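Long-range contacts in tripeptidase (Staphylococcus aureus subsp. aureus, PDB 3RZA), which probably cleaves small peptides such as tripeptides, as a metal-dependent hydrolase of the M20/M25/M40 peptidase family: residues A[116-121]-A[370-375]; A[194-199]-A[336-341]; A[309-314]-A[355-360]. All blocks are in the same frame, centred on the assembly; numbering follows the deposited sequence.

Contact 1 of 3, residues A[116-121]-A[370-375]; sequences GYIYSD and ERMPIK
Tyr117 and Arg371 stack flat on one face of the two paired strands. The guanidinium lies over one face of the phenol ring, with planes only 12° apart. Its CZ sits 3.7 Å from the centroid of the Tyr117 ring, shifted toward the ring's rim, which makes a cation-pi contact. Arg371 starts in the cramped position between its backbone N and carbonyl carbon (chi1 66°), and an extended run from CG to NE carries the guanidinium across to the ring. Tyr119 flanks the arginine chain. Its CE2 lies 3.6 Å from Arg371 CD, and its OH meets the edge of the guanidinium in a weak bond from NH1. Glu363 anchors the guanidinium by a salt bridge at NE, while Asp115 holds the Tyr119 hydroxyl.

The backbones pair antiparallel. Ile118 and Met372 (selenomethionine) are the hydrogen-bonded pair: Ile118 N gives a nearly straight bond to Met372 O (2.8 Å), and Met372 N returns one to Ile118 O (2.9 Å). Strand 371-373 is an outer strand of a small three-stranded antiparallel sheet, with 117-119 in the middle and 111-112 beyond it. Pro373 then sits at the N-cap of helix 374-393. The first turn is tied back to the sheet by Ile374 N, which bonds to Gly116 O at 3.0 Å. A water bridges the same oxygen to Lys375 N. A second water joins Ser120 N to Glu370 O.

Apolar contacts lie on both faces. On the Ile118 side, Ile118 CD1 packs 3.9 Å from Ile374 CG1, the two side chains crossing at about a right angle. Leu27, Phe30 and Leu31 of helix 23-34 cover Ile118. On the face of Tyr117, Pro373 CB rests 3.8 Å from Tyr117 CE1.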
loop_
_atom_site.group_PDB
_atom_site.type_symbol
_atom_site.label_atom_id
_atom_site.label_comp_id
_atom_site.label_asym_id
_atom_site.label_seq_id
_atom_site.Cartn_x
_atom_site.Cartn_y
_atom_site.Cartn_z
ATOM N N GLY A 116 21.563 7.905 -35.902
ATOM C CA GLY A 116 21.081 9.308 -35.890
ATOM C C GLY A 116 20.341 9.715 -34.613
ATOM O O GLY A 116 19.592 10.693 -34.625
ATOM N N TYR A 117 20.563 8.970 -33.515
ATOM C CA TYR A 117 19.978 9.257 -32.204
ATOM C C TYR A 117 21.081 9.440 -31.136
ATOM O O TYR A 117 22.132 8.786 -31.209
ATOM C CB TYR A 117 19.064 8.113 -31.807
ATOM C CG TYR A 117 17.799 8.052 -32.610
ATOM C CD1 TYR A 117 16.674 8.783 -32.229
ATOM C CD2 TYR A 117 17.716 7.261 -33.757
ATOM C CE1 TYR A 117 15.494 8.724 -32.969
ATOM C CE2 TYR A 117 16.550 7.198 -34.508
ATOM C CZ TYR A 117 15.443 7.938 -34.106
ATOM O OH TYR A 117 14.294 7.878 -34.835
ATOM N N ILE A 118 20.817 10.335 -30.169
ATOM C CA ILE A 118 21.598 10.473 -28.945
ATOM C C ILE A 118 20.850 9.713 -27.854
ATOM O O ILE A 118 19.653 9.914 -27.683
ATOM C CB ILE A 118 21.786 11.961 -28.511
ATOM C CG1 ILE A 118 22.318 12.834 -29.670
ATOM C CG2 ILE A 118 22.758 12.066 -27.285
ATOM C CD1 ILE A 118 21.574 14.168 -29.830
ATOM N N TYR A 119 21.546 8.811 -27.163
ATOM C CA TYR A 119 20.998 8.043 -26.038
ATOM C C TYR A 119 21.774 8.359 -24.772
ATOM O O TYR A 119 22.894 8.871 -24.826
ATOM C CB TYR A 119 21.128 6.528 -26.301
ATOM C CG TYR A 119 20.453 6.036 -27.565
ATOM C CD1 TYR A 119 21.119 6.062 -28.789
ATOM C CD2 TYR A 119 19.158 5.529 -27.531
ATOM C CE1 TYR A 119 20.516 5.594 -29.949
ATOM C CE2 TYR A 119 18.528 5.074 -28.689
ATOM C CZ TYR A 119 19.208 5.114 -29.894
ATOM O OH TYR A 119 18.592 4.660 -31.027
ATOM N N SER A 120 21.205 7.958 -23.634
ATOM C CA SER A 120 21.976 7.761 -22.389
ATOM C C SER A 120 22.742 6.431 -22.468
ATOM O O SER A 120 22.635 5.700 -23.457
ATOM C CB SER A 120 21.027 7.765 -21.176
ATOM O OG SER A 120 20.283 6.554 -21.093
ATOM N N ASP A 121 23.479 6.090 -21.417
ATOM C CA ASP A 121 24.030 4.719 -21.306
ATOM C C ASP A 121 23.005 3.686 -20.756
ATOM O O ASP A 121 23.377 2.565 -20.514
ATOM C CB ASP A 121 25.390 4.690 -20.544
ATOM C CG ASP A 121 25.262 4.923 -19.028
ATOM O OD1 ASP A 121 24.158 5.135 -18.491
ATOM O OD2 ASP A 121 26.310 4.902 -18.368
ATOM N N GLU A 370 15.355 7.246 -22.855
ATOM C CA GLU A 370 15.137 8.545 -23.509
ATOM C C GLU A 370 16.151 8.753 -24.585
ATOM O O GLU A 370 17.317 8.430 -24.395
ATOM C CB GLU A 370 15.223 9.705 -22.521
ATOM C CG GLU A 370 14.978 11.113 -23.153
ATOM C CD GLU A 370 15.069 12.235 -22.143
ATOM O OE1 GLU A 370 15.395 11.961 -20.968
ATOM O OE2 GLU A 370 14.839 13.398 -22.533
ATOM N N ARG A 371 15.704 9.293 -25.716
ATOM C CA ARG A 371 16.620 9.597 -26.809
ATOM C C ARG A 371 16.229 10.842 -27.550
ATOM O O ARG A 371 15.063 11.260 -27.500
ATOM C CB ARG A 371 16.714 8.412 -27.779
ATOM C CG ARG A 371 15.415 8.106 -28.535
ATOM C CD ARG A 371 15.541 6.872 -29.418
ATOM N NE ARG A 371 14.397 6.806 -30.344
ATOM C CZ ARG A 371 14.257 5.957 -31.370
ATOM N NH1 ARG A 371 15.174 5.018 -31.642
ATOM N NH2 ARG A 371 13.171 6.051 -32.136
HETATM N N MSE A 372 17.204 11.417 -28.263
HETATM C CA MSE A 372 16.992 12.648 -29.045
HETATM C C MSE A 372 17.457 12.389 -30.472
HETATM O O MSE A 372 18.639 12.077 -30.668
HETATM C CB MSE A 372 17.778 13.808 -28.435
HETATM C CG MSE A 372 17.496 15.163 -29.053
HETATM SE SE MSE A 372 15.680 15.750 -28.887
HETATM C CE MSE A 372 15.652 17.124 -30.226
ATOM N N PRO A 373 16.551 12.532 -31.472
ATOM C CA PRO A 373 17.051 12.485 -32.846
ATOM C C PRO A 373 17.875 13.723 -33.183
ATOM O O PRO A 373 17.444 14.839 -32.887
ATOM C CB PRO A 373 15.769 12.425 -33.696
ATOM C CG PRO A 373 14.614 12.393 -32.705
ATOM C CD PRO A 373 15.108 12.857 -31.432
ATOM N N ILE A 374 19.055 13.520 -33.775
ATOM C CA ILE A 374 19.937 14.630 -34.178
ATOM C C ILE A 374 19.226 15.505 -35.227
ATOM O O ILE A 374 19.291 16.720 -35.149
ATOM C CB ILE A 374 21.333 14.121 -34.729
ATOM C CG1 ILE A 374 22.165 13.439 -33.633
ATOM C CG2 ILE A 374 22.162 15.266 -35.331
ATOM C CD1 ILE A 374 23.260 12.438 -34.212
ATOM N N LYS A 375 18.514 14.881 -36.168
ATOM C CA LYS A 375 17.782 15.633 -37.199
ATOM C C LYS A 375 16.722 16.570 -36.567
ATOM O O LYS A 375 16.551 17.704 -37.019
ATOM C CB LYS A 375 17.141 14.691 -38.227
ATOM C CG LYS A 375 16.375 15.404 -39.371
ATOM C CD LYS A 375 15.885 14.432 -40.393
ATOM C CE LYS A 375 15.179 15.145 -41.510
ATOM N NZ LYS A 375 14.617 14.165 -42.498
HETATM O O HOH W 1 18.509 12.209 -36.629
HETATM O O HOH W 2 18.598 6.349 -23.499
#

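Contact 2 of 3, residues A[194-199]-A[336-341]; sequences TVVGAP and TIISGG
Thr194 and Thr336 begin a short parallel pairing, followed by Val195 with Ile337. Its hydrogen bonds alternate between the strands. Ile337 N bonds to Thr194 O at 2.9 Å. Ile337 O then receives Val196 N, also at 2.9 Å, with the donor almost in line with the C=O bond. Further along, Ser339 N reaches Gly197 O at 3.0 Å. Ile337 uses both its N and its O on the neighbouring strand, and the strand directions diverge by 42°.

Apolar packing adds to these bonds. Val195 CG2 lies 4.0 Å from Ile337 CG1. Val196 straddles two partners on the other strand: CG1 meets the CB and CG2 of Thr336, while CG2 touches Ile338 CD1 at 4.0 Å. Its CG1 is anti to the carbonyl carbon (chi1 -59°) and its CG2 lies between N and carbonyl carbon, which spreads the two methyls to these neighbours. The Ile338 methyl also lies over the bare backbone of Gly197, with CD1 3.6 Å from Gly197 CA. Val320 of helix 318-329 covers Val196 and Thr336.

Beyond the paired part, 339-341 curls around Ala198 and Pro199. Pro199 sets its CG 3.6 Å from Gly340 O and its CD close to the carbonyl oxygens of Ser339 and Gly341. Arg271 donates a hydrogen bond to Gly340 O.

Strand 336-338 is a parallel neighbour of strand 194-209 in the large mixed sheet. Citrate and isopropanol lie near Gly341 and Gly340 in the glycine-rich loop after it, probably from the crystallisation liquor but consistent with a pocket of this M20-family peptidase.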
loop_
_atom_site.group_PDB
_atom_site.type_symbol
_atom_site.label_atom_id
_atom_site.label_comp_id
_atom_site.label_asym_id
_atom_site.label_seq_id
_atom_site.Cartn_x
_atom_site.Cartn_y
_atom_site.Cartn_z
ATOM N N THR A 194 2.729 22.146 -33.220
ATOM C CA THR A 194 2.529 23.167 -32.170
ATOM C C THR A 194 1.337 22.754 -31.320
ATOM O O THR A 194 0.269 22.497 -31.850
ATOM C CB THR A 194 2.231 24.567 -32.801
ATOM O OG1 THR A 194 3.257 24.882 -33.732
ATOM C CG2 THR A 194 2.165 25.660 -31.745
ATOM N N VAL A 195 1.536 22.676 -29.999
ATOM C CA VAL A 195 0.449 22.519 -29.065
ATOM C C VAL A 195 -0.227 23.884 -28.854
ATOM O O VAL A 195 0.421 24.811 -28.351
ATOM C CB VAL A 195 0.954 22.005 -27.708
ATOM C CG1 VAL A 195 -0.172 22.008 -26.695
ATOM C CG2 VAL A 195 1.603 20.620 -27.852
ATOM N N VAL A 196 -1.507 23.987 -29.216
ATOM C CA VAL A 196 -2.314 25.251 -29.076
ATOM C C VAL A 196 -3.286 25.239 -27.904
ATOM O O VAL A 196 -3.946 26.256 -27.625
ATOM C CB VAL A 196 -3.071 25.625 -30.397
ATOM C CG1 VAL A 196 -2.042 25.819 -31.544
ATOM C CG2 VAL A 196 -4.186 24.565 -30.779
ATOM N N GLY A 197 -3.360 24.115 -27.196
ATOM C CA GLY A 197 -4.185 24.020 -26.037
ATOM C C GLY A 197 -3.739 22.885 -25.173
ATOM O O GLY A 197 -3.121 21.945 -25.661
ATOM N N ALA A 198 -4.045 22.989 -23.881
ATOM C CA ALA A 198 -3.647 21.997 -22.865
ATOM C C ALA A 198 -4.745 22.000 -21.803
ATOM O O ALA A 198 -5.409 23.025 -21.638
ATOM C CB ALA A 198 -2.272 22.379 -22.255
ATOM N N PRO A 199 -4.964 20.860 -21.093
ATOM C CA PRO A 199 -6.093 20.757 -20.160
ATOM C C PRO A 199 -5.804 21.367 -18.784
ATOM O O PRO A 199 -4.634 21.698 -18.464
ATOM C CB PRO A 199 -6.265 19.256 -20.019
ATOM C CG PRO A 199 -4.851 18.749 -20.037
ATOM C CD PRO A 199 -4.075 19.691 -20.961
ATOM N N THR A 336 -1.321 21.685 -35.695
ATOM C CA THR A 336 -1.640 22.239 -34.418
ATOM C C THR A 336 -2.404 21.147 -33.682
ATOM O O THR A 336 -3.309 20.540 -34.265
ATOM C CB THR A 336 -2.524 23.448 -34.587
ATOM O OG1 THR A 336 -3.691 23.081 -35.329
ATOM C CG2 THR A 336 -1.771 24.525 -35.341
ATOM N N ILE A 337 -2.015 20.858 -32.445
ATOM C CA ILE A 337 -2.651 19.807 -31.657
ATOM C C ILE A 337 -3.065 20.334 -30.283
ATOM O O ILE A 337 -2.766 21.473 -29.903
ATOM C CB ILE A 337 -1.711 18.523 -31.507
ATOM C CG1 ILE A 337 -0.409 18.849 -30.766
ATOM C CG2 ILE A 337 -1.437 17.870 -32.890
ATOM C CD1 ILE A 337 0.375 17.603 -30.340
ATOM N N ILE A 338 -3.745 19.469 -29.556
ATOM C CA ILE A 338 -4.080 19.659 -28.170
ATOM C C ILE A 338 -3.258 18.612 -27.390
ATOM O O ILE A 338 -3.170 17.468 -27.825
ATOM C CB ILE A 338 -5.607 19.456 -28.012
ATOM C CG1 ILE A 338 -6.386 20.540 -28.796
ATOM C CG2 ILE A 338 -6.007 19.541 -26.673
ATOM C CD1 ILE A 338 -6.077 21.983 -28.375
ATOM N N SER A 339 -2.613 19.040 -26.300
ATOM C CA SER A 339 -1.752 18.165 -25.487
ATOM C C SER A 339 -2.572 17.471 -24.418
ATOM O O SER A 339 -3.680 17.873 -24.134
ATOM C CB SER A 339 -0.643 18.961 -24.813
ATOM O OG SER A 339 -1.174 19.941 -23.940
ATOM N N GLY A 340 -1.995 16.424 -23.832
ATOM C CA GLY A 340 -2.583 15.718 -22.698
ATOM C C GLY A 340 -2.172 16.238 -21.331
ATOM O O GLY A 340 -2.746 15.813 -20.331
ATOM N N GLY A 341 -1.186 17.150 -21.278
ATOM C CA GLY A 341 -0.633 17.615 -20.013
ATOM C C GLY A 341 -0.183 19.064 -20.030
ATOM O O GLY A 341 -0.418 19.801 -20.994
#

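Contact 3 of 3, residues A[309-314]-A[355-360]; sequences PGFKIN and SVILGV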
loop_
_atom_site.group_PDB
_atom_site.type_symbol
_atom_site.label_atom_id
_atom_site.label_comp_id
_atom_site.label_asym_id
_atom_site.label_seq_id
_atom_site.Cartn_x
_atom_site.Cartn_y
_atom_site.Cartn_z
ATOM N N PRO A 309 -3.846 25.279 -14.709
ATOM C CA PRO A 309 -5.047 25.582 -15.484
ATOM C C PRO A 309 -4.868 25.322 -16.983
ATOM O O PRO A 309 -3.768 25.484 -17.513
ATOM C CB PRO A 309 -5.280 27.067 -15.207
ATOM C CG PRO A 309 -3.895 27.629 -14.987
ATOM C CD PRO A 309 -3.030 26.491 -14.475
ATOM N N GLY A 310 -5.965 24.954 -17.643
ATOM C CA GLY A 310 -5.988 24.741 -19.081
ATOM C C GLY A 310 -6.045 26.023 -19.868
ATOM O O GLY A 310 -6.299 27.080 -19.317
ATOM N N PHE A 311 -5.734 25.922 -21.153
ATOM C CA PHE A 311 -5.856 27.029 -22.091
ATOM C C PHE A 311 -6.163 26.492 -23.496
ATOM O O PHE A 311 -6.080 25.281 -23.766
ATOM C CB PHE A 311 -4.580 27.890 -22.095
ATOM C CG PHE A 311 -3.377 27.205 -22.700
ATOM C CD1 PHE A 311 -2.578 26.366 -21.936
ATOM C CD2 PHE A 311 -3.044 27.395 -24.047
ATOM C CE1 PHE A 311 -1.476 25.722 -22.497
ATOM C CE2 PHE A 311 -1.954 26.741 -24.618
ATOM C CZ PHE A 311 -1.167 25.913 -23.840
ATOM N N LYS A 312 -6.572 27.401 -24.360
ATOM C CA LYS A 312 -6.768 27.123 -25.773
ATOM C C LYS A 312 -6.549 28.450 -26.462
ATOM O O LYS A 312 -7.274 29.407 -26.180
ATOM C CB LYS A 312 -8.189 26.595 -26.029
ATOM C CG LYS A 312 -8.582 26.324 -27.539
ATOM C CD LYS A 312 -7.740 25.227 -28.191
ATOM C CE LYS A 312 -8.075 25.058 -29.684
ATOM N NZ LYS A 312 -7.476 26.150 -30.602
ATOM N N ILE A 313 -5.516 28.536 -27.294
ATOM C CA ILE A 313 -5.263 29.734 -28.083
ATOM C C ILE A 313 -6.005 29.585 -29.424
ATOM O O ILE A 313 -5.938 28.535 -30.083
ATOM C CB ILE A 313 -3.762 29.972 -28.310
ATOM C CG1 ILE A 313 -2.979 29.947 -26.976
ATOM C CG2 ILE A 313 -3.557 31.290 -29.023
ATOM C CD1 ILE A 313 -3.491 30.880 -25.913
ATOM N N ASN A 314 -6.752 30.619 -29.784
ATOM C CA ASN A 314 -7.467 30.677 -31.050
ATOM C C ASN A 314 -6.481 30.453 -32.217
ATOM O O ASN A 314 -5.402 31.044 -32.247
ATOM C CB ASN A 314 -8.182 32.037 -31.146
ATOM C CG ASN A 314 -9.027 32.186 -32.384
ATOM O OD1 ASN A 314 -8.542 32.076 -33.521
ATOM N ND2 ASN A 314 -10.285 32.525 -32.179
ATOM N N SER A 355 0.652 31.989 -25.268
ATOM C CA SER A 355 1.771 31.064 -25.341
ATOM C C SER A 355 1.310 29.724 -25.887
ATOM O O SER A 355 0.274 29.220 -25.484
ATOM C CB SER A 355 2.405 30.894 -23.973
ATOM O OG SER A 355 2.797 32.152 -23.436
ATOM N N VAL A 356 2.089 29.175 -26.818
ATOM C CA VAL A 356 1.873 27.840 -27.381
ATOM C C VAL A 356 3.184 27.072 -27.205
ATOM O O VAL A 356 4.226 27.675 -26.901
ATOM C CB VAL A 356 1.438 27.930 -28.888
ATOM C CG1 VAL A 356 0.206 28.850 -29.020
ATOM C CG2 VAL A 356 2.558 28.414 -29.751
ATOM N N ILE A 357 3.129 25.755 -27.387
ATOM C CA ILE A 357 4.200 24.867 -26.980
ATOM C C ILE A 357 4.704 24.164 -28.243
ATOM O O ILE A 357 3.919 23.517 -28.940
ATOM C CB ILE A 357 3.749 23.803 -25.911
ATOM C CG1 ILE A 357 2.645 24.340 -24.983
ATOM C CG2 ILE A 357 4.943 23.327 -25.066
ATOM C CD1 ILE A 357 3.074 25.604 -24.164
ATOM N N LEU A 358 6.002 24.311 -28.531
ATOM C CA LEU A 358 6.612 23.764 -29.730
ATOM C C LEU A 358 7.054 22.337 -29.488
ATOM O O LEU A 358 7.666 22.042 -28.450
ATOM C CB LEU A 358 7.840 24.584 -30.131
ATOM C CG LEU A 358 7.626 26.061 -30.427
ATOM C CD1 LEU A 358 8.996 26.719 -30.686
ATOM C CD2 LEU A 358 6.647 26.273 -31.598
ATOM N N GLY A 359 6.789 21.461 -30.457
ATOM C CA GLY A 359 7.312 20.107 -30.430
ATOM C C GLY A 359 8.827 20.111 -30.439
ATOM O O GLY A 359 9.430 20.820 -31.246
ATOM N N VAL A 360 9.433 19.370 -29.500
ATOM C CA VAL A 360 10.878 19.225 -29.393
ATOM C C VAL A 360 11.389 17.952 -30.139
ATOM O O VAL A 360 12.585 17.865 -30.482
ATOM C CB VAL A 360 11.320 19.202 -27.893
ATOM C CG1 VAL A 360 12.846 19.045 -27.748
ATOM C CG2 VAL A 360 10.869 20.482 -27.196
#
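Phe311 brings its ring against the backbone of Ser355, and the ring atom CE2 comes within 3.4 Å of Ser355 O. The ring approaches that oxygen obliquely. Phe311 CG occupies the site between its own N and carbonyl carbon (chi1 69°), which brings CE2 to Ser355 O. Strands 299-312 and 355-359 belong to the large mixed sheet of this M20-family peptidase, but they are not paired with each other. Each is antiparallel to strand 194-209, whose backbone bonds link Val195 to Ile357, Ala198 to Phe311 at the end of strand 299-312, and Val196 to Ile313 just after it. The contact is therefore one of side chains against a strand, rather than strand pairing.

Ile313 is the second side chain to reach across. Its CG1 lies 3.7 Å from Ser355 O, so this oxygen has apolar carbons of two residues close by. Ser355 O accepts a hydrogen bond from Asn349 ND2, and Asn349 also touches Phe311 and Ile313. Val319 and Val320 of helix 318-329 pack on both Ile313 and Val356, making an apolar cluster.

Ile357 makes a looser contact with the ring, its CD1 lying 4.3 Å from Phe311 CZ. The end of its side chain is about 8 Å from the bound zinc ion. Nearer the helix, Ile313 CG1 meets Val356 CG1 at 3.9 Å.

How the contacts relate
From the N terminus, the chain first reaches 116-121, which pairs with 370-375 only near the C-terminal end. Contact 1 therefore closes the longest loop, and contacts 2 and 3 both fall within it. Segment 194-199 comes next and closes its loop with 336-341. Segment 309-314 closes a shorter one with 355-360. Contacts 2 and 3 thus cross, their segments alternating along the chain. Their centres are only 5 Å apart in the large mixed sheet, where strand 194-209 pairs with both strands of contact 3. Contact 1 belongs to the small sheet, about 25 Å from contact 3 between centres. Strand 355-359 leads on to strand 371-373, and selenomethionine Met372 CE packs 3.2 Å from Val360 O.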